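Local coordinates for thioredoxin-like protein (Klebsiella pneumoniae subsp. pneumoniae MGH 78578, PDB 3TY1) that probably binds carbohydrate, as a putative aldose 1-epimerase with the supersandwich fold of the galactose mutarotase-like family, at residues V126-G130 against Q131-L135; I327-Q331 against K332-Q336. All coordinates share one frame; numbering follows the deposited sequence. Where two conformers were deposited one is given.

Interaction 1 of 2, residues V126-G130 against Q131-L135; sequences VTADG and QIYTL
The phenolic oxygen of Y133 shows how one polar atom can gather the end of a hairpin: Y133 OH donates to the syn lone pair of D129 OD2 at 3.0 Å, though D129 adopts two conformers, which leaves this bond somewhat doubtful. R329 of the helix 325-330 also bonds the hydroxyl, and a sulfate ion, probably from the crystallisation liquor, meets it weakly. The motif is a beta hairpin whose strands 126-128 and 131-133 are joined by a two-residue loop, D129-G130, in a type II' turn from A128 to Q131. V126 and Y133 form one hydrogen-bonded pair, with Y133 N lying 2.9 Å from V126 O, and A128 and Q131 form the next, with Q131 N 2.9 Å from A128 O. Y133 CG sits beside its own backbone N (chi1 -73°), which directs the ring toward the turn, one edge against the 126-128 strand. There Y133 CE2 lies 4.0 Å from A128 CB, V126 CG1 packs alongside Y133 CB, and V126 O approaches the ring at its edge. Q131 NE2 stands 3.5 Å above one face of that ring, offset toward its rim, while W121 meets Y133 edge-to-face. The other side of the hairpin carries T127 and I132, where T127 OG1 rests 3.8 Å from I132 CG1; between the strands, T127 CA directs a C-H toward Q131 O at 3.2 Å.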
# COMPACT_ATOMS: atom_id res chain seq x y z
N VAL A 126 5.27 4.30 18.93
CA VAL A 126 5.31 3.41 20.09
C VAL A 126 4.35 2.31 19.81
O VAL A 126 3.33 2.53 19.14
CB VAL A 126 4.85 4.11 21.42
CG1 VAL A 126 3.37 4.63 21.34
CG2 VAL A 126 5.02 3.18 22.67
N THR A 127 4.67 1.11 20.29
CA THR A 127 3.76 -0.02 20.27
C THR A 127 3.09 -0.06 21.65
O THR A 127 3.75 -0.24 22.64
CB THR A 127 4.52 -1.32 19.94
OG1 THR A 127 5.24 -1.11 18.71
CG2 THR A 127 3.58 -2.55 19.82
N ALA A 128 1.78 0.15 21.69
CA ALA A 128 0.99 0.16 22.93
C ALA A 128 -0.31 -0.50 22.54
O ALA A 128 -0.67 -0.47 21.36
CB ALA A 128 0.75 1.56 23.42
N ASP A 129 -0.95 -1.12 23.53
CA ASP A 129 -1.97 -2.16 23.35
C ASP A 129 -1.11 -3.21 22.67
O ASP A 129 0.04 -3.44 23.06
CB ASP A 129 -3.15 -1.76 22.45
CG ASP A 129 -3.57 -0.31 22.62
OD1 ASP A 129 -3.84 0.13 23.76
OD2 ASP A 129 -3.62 0.39 21.58
N GLY A 130 -1.63 -3.82 21.61
CA GLY A 130 -0.77 -4.61 20.76
C GLY A 130 -0.54 -3.90 19.43
O GLY A 130 -0.19 -4.56 18.46
N GLN A 131 -0.69 -2.57 19.36
CA GLN A 131 -0.68 -1.92 18.04
C GLN A 131 0.42 -0.89 17.88
O GLN A 131 0.85 -0.28 18.85
CB GLN A 131 -2.05 -1.26 17.76
CG GLN A 131 -2.21 0.21 18.14
CD GLN A 131 -3.49 0.83 17.57
OE1 GLN A 131 -4.58 0.28 17.72
NE2 GLN A 131 -3.36 1.97 16.92
N ILE A 132 0.81 -0.66 16.63
CA ILE A 132 1.84 0.34 16.36
C ILE A 132 1.17 1.67 16.10
O ILE A 132 0.40 1.79 15.16
CB ILE A 132 2.69 -0.04 15.15
CG1 ILE A 132 3.40 -1.38 15.35
CG2 ILE A 132 3.76 1.04 14.90
CD1 ILE A 132 4.06 -1.95 14.06
N TYR A 133 1.47 2.66 16.92
CA TYR A 133 1.09 4.03 16.67
C TYR A 133 2.22 4.61 15.88
O TYR A 133 3.30 4.80 16.41
CB TYR A 133 0.93 4.79 17.98
CG TYR A 133 -0.31 4.39 18.72
CD1 TYR A 133 -1.52 5.01 18.44
CD2 TYR A 133 -0.28 3.40 19.71
CE1 TYR A 133 -2.68 4.66 19.10
CE2 TYR A 133 -1.43 3.03 20.39
CZ TYR A 133 -2.63 3.66 20.08
OH TYR A 133 -3.76 3.31 20.75
N THR A 134 1.98 4.89 14.61
CA THR A 134 3.01 5.29 13.68
C THR A 134 3.31 6.79 13.78
O THR A 134 2.47 7.57 14.19
CB THR A 134 2.63 4.88 12.26
OG1 THR A 134 1.36 5.46 11.93
CG2 THR A 134 2.53 3.33 12.18
N LEU A 135 4.53 7.15 13.38
CA LEU A 135 5.03 8.51 13.48
C LEU A 135 4.07 9.56 12.91
O LEU A 135 3.81 9.60 11.69
CB LEU A 135 6.39 8.64 12.75
CG LEU A 135 7.04 10.04 12.73
CD1 LEU A 135 7.31 10.58 14.15
CD2 LEU A 135 8.37 9.97 11.96

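Interaction 2 of 2, residues I327-Q331 against K332-Q336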
# COMPACT_ATOMS: atom_id res chain seq x y z
N ILE A 327 3.11 8.65 26.47
CA ILE A 327 3.58 9.76 27.34
C ILE A 327 2.58 10.90 27.34
O ILE A 327 2.23 11.42 28.41
CB ILE A 327 4.99 10.22 26.96
CG1 ILE A 327 6.00 9.18 27.48
CG2 ILE A 327 5.31 11.60 27.51
CD1 ILE A 327 7.30 9.13 26.74
N GLU A 328 2.07 11.25 26.16
CA GLU A 328 1.08 12.34 26.03
C GLU A 328 -0.24 12.05 26.76
O GLU A 328 -0.87 12.99 27.29
CB GLU A 328 0.85 12.72 24.58
CG GLU A 328 2.11 13.23 23.91
CD GLU A 328 2.64 14.52 24.51
OE1 GLU A 328 1.90 15.53 24.47
OE2 GLU A 328 3.77 14.52 25.05
N ARG A 329 -0.64 10.79 26.83
CA ARG A 329 -1.81 10.40 27.65
C ARG A 329 -1.49 10.51 29.14
O ARG A 329 -2.27 11.09 29.92
CB ARG A 329 -2.22 8.96 27.37
CG ARG A 329 -2.94 8.75 26.04
CD ARG A 329 -2.89 7.28 25.71
NE ARG A 329 -3.51 6.97 24.43
CZ ARG A 329 -3.51 5.76 23.87
NH1 ARG A 329 -2.93 4.71 24.46
NH2 ARG A 329 -4.09 5.60 22.69
N LYS A 330 -0.35 9.93 29.53
CA LYS A 330 0.10 9.89 30.93
C LYS A 330 0.18 11.31 31.47
O LYS A 330 -0.34 11.59 32.52
CB LYS A 330 1.48 9.21 31.04
CG LYS A 330 1.91 8.78 32.45
CD LYS A 330 1.45 7.34 32.76
CE LYS A 330 1.93 6.85 34.13
NZ LYS A 330 1.44 7.72 35.21
N GLN A 331 0.78 12.22 30.70
CA GLN A 331 0.91 13.61 31.13
C GLN A 331 -0.31 14.50 30.79
O GLN A 331 -0.23 15.72 30.91
CB GLN A 331 2.24 14.20 30.64
CG GLN A 331 3.42 13.32 31.05
CD GLN A 331 4.75 13.98 30.88
OE1 GLN A 331 4.92 14.89 30.07
NE2 GLN A 331 5.72 13.54 31.67
N LYS A 332 -1.43 13.89 30.39
CA LYS A 332 -2.74 14.55 30.26
C LYS A 332 -2.84 15.64 29.20
O LYS A 332 -3.63 16.57 29.35
CB LYS A 332 -3.21 15.12 31.62
CG LYS A 332 -3.14 14.17 32.78
CD LYS A 332 -3.99 12.93 32.57
CE LYS A 332 -4.30 12.27 33.94
NZ LYS A 332 -4.72 10.84 33.77
N ARG A 333 -2.05 15.57 28.13
CA ARG A 333 -2.16 16.53 27.04
C ARG A 333 -3.07 16.04 25.89
O ARG A 333 -3.46 16.86 25.05
CB ARG A 333 -0.78 16.93 26.54
CG ARG A 333 -0.03 17.82 27.52
CD ARG A 333 1.31 18.23 26.93
NE ARG A 333 2.24 17.10 26.84
CZ ARG A 333 3.05 16.71 27.83
NH1 ARG A 333 3.09 17.37 28.99
NH2 ARG A 333 3.84 15.66 27.66
N VAL A 334 -3.41 14.75 25.85
CA VAL A 334 -4.33 14.24 24.83
C VAL A 334 -5.72 14.84 25.10
O VAL A 334 -6.28 14.67 26.16
CB VAL A 334 -4.38 12.71 24.81
CG1 VAL A 334 -5.44 12.21 23.85
CG2 VAL A 334 -3.02 12.17 24.42
N LYS A 335 -6.25 15.57 24.12
CA LYS A 335 -7.54 16.24 24.23
C LYS A 335 -8.60 15.24 23.81
O LYS A 335 -8.27 14.22 23.20
CB LYS A 335 -7.55 17.48 23.29
CG LYS A 335 -6.31 18.47 23.39
CD LYS A 335 -6.07 18.97 24.86
CE LYS A 335 -4.95 20.08 25.04
NZ LYS A 335 -3.50 19.64 25.16
N GLN A 336 -9.86 15.50 24.17
CA GLN A 336 -11.02 14.68 23.80
C GLN A 336 -12.04 15.55 23.06
O GLN A 336 -12.21 16.73 23.40
CB GLN A 336 -11.67 14.09 25.06
CG GLN A 336 -10.81 13.05 25.79
CD GLN A 336 -9.67 13.66 26.60
OE1 GLN A 336 -9.86 14.65 27.32
NE2 GLN A 336 -8.48 13.07 26.49
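E328 and R333 meet in a salt bridge that folds back over the end of the helix 325-330. The arginine grips the carboxylate side-on: R333 NE lies 2.9 Å from E328 OE1, and R333 NH2 lies 2.8 Å from E328 OE2. Both oxygens sit close to the guanidinium plane, yet the two flat groups are turned 41° apart, so that both oxygens are met out of the carboxylate plane, OE1 on its syn side and OE2 from above. A bend at chi3 of R333 (-70°) swings the guanidinium back to the acid. E328 OE1 is further held by S320 OG and the backbone N of Y321.

A hydrogen bond from the charged guanidinium to a neutral amide extends this grip. R333 NH2 also donates to Q331 OE1 at 2.8 Å, with the amide turned nearly at right angles to the guanidinium, and Q331 NE2 reaches the backbone O of I381.

The backbone bonds are those of a Schellman motif, with K332 as the C-prime residue at a positive phi of 65°. R333 N donates to E328 O at 3.0 Å, nearly straight on to the carbonyl, whereas K332 N reaches R329 O at 3.0 Å from well above its plane. V334 N adds a weak bond to E328 O.

Apolar packing completes the turn. V334 CG2 settles against the last helical turn, 3.9 Å from E328 CB and 3.8 Å from R329 CG, as the chain heads for the strand 335-337, which pairs with the strand 204-214.

E328 thus serves both the helix end, through its carbonyl, and the ion pair, through its carboxylate. Although E328 is buried, the paired guanidinium and the hydrogen bonds with S320 and Y321 probably favour its ionised form, while R333 NH2 is fixed between two acceptors.

Both contacts are local turns, a hairpin reversal in interaction 1 and a helix end leading into a strand in interaction 2. The hairpin of 126-135 is a two-stranded surface feature, all its touching residues at least partly exposed, and Q131 packs on N102 of a second subunit. Interaction 2 is partly buried, with E328 and V334 enclosed as the chain passes from the helix 325-330 into a larger mixed sheet. Paired backbone bonds and an aromatic ring dominate the first; a helix cap and an ion pair dominate the second. Their centres lie 15 Å apart, yet Y133 OH and R329 NH2 approach to 3.0 Å, probably hydrogen-bonded, and V126, A128 and Y133 rest on earlier residues of the same helix.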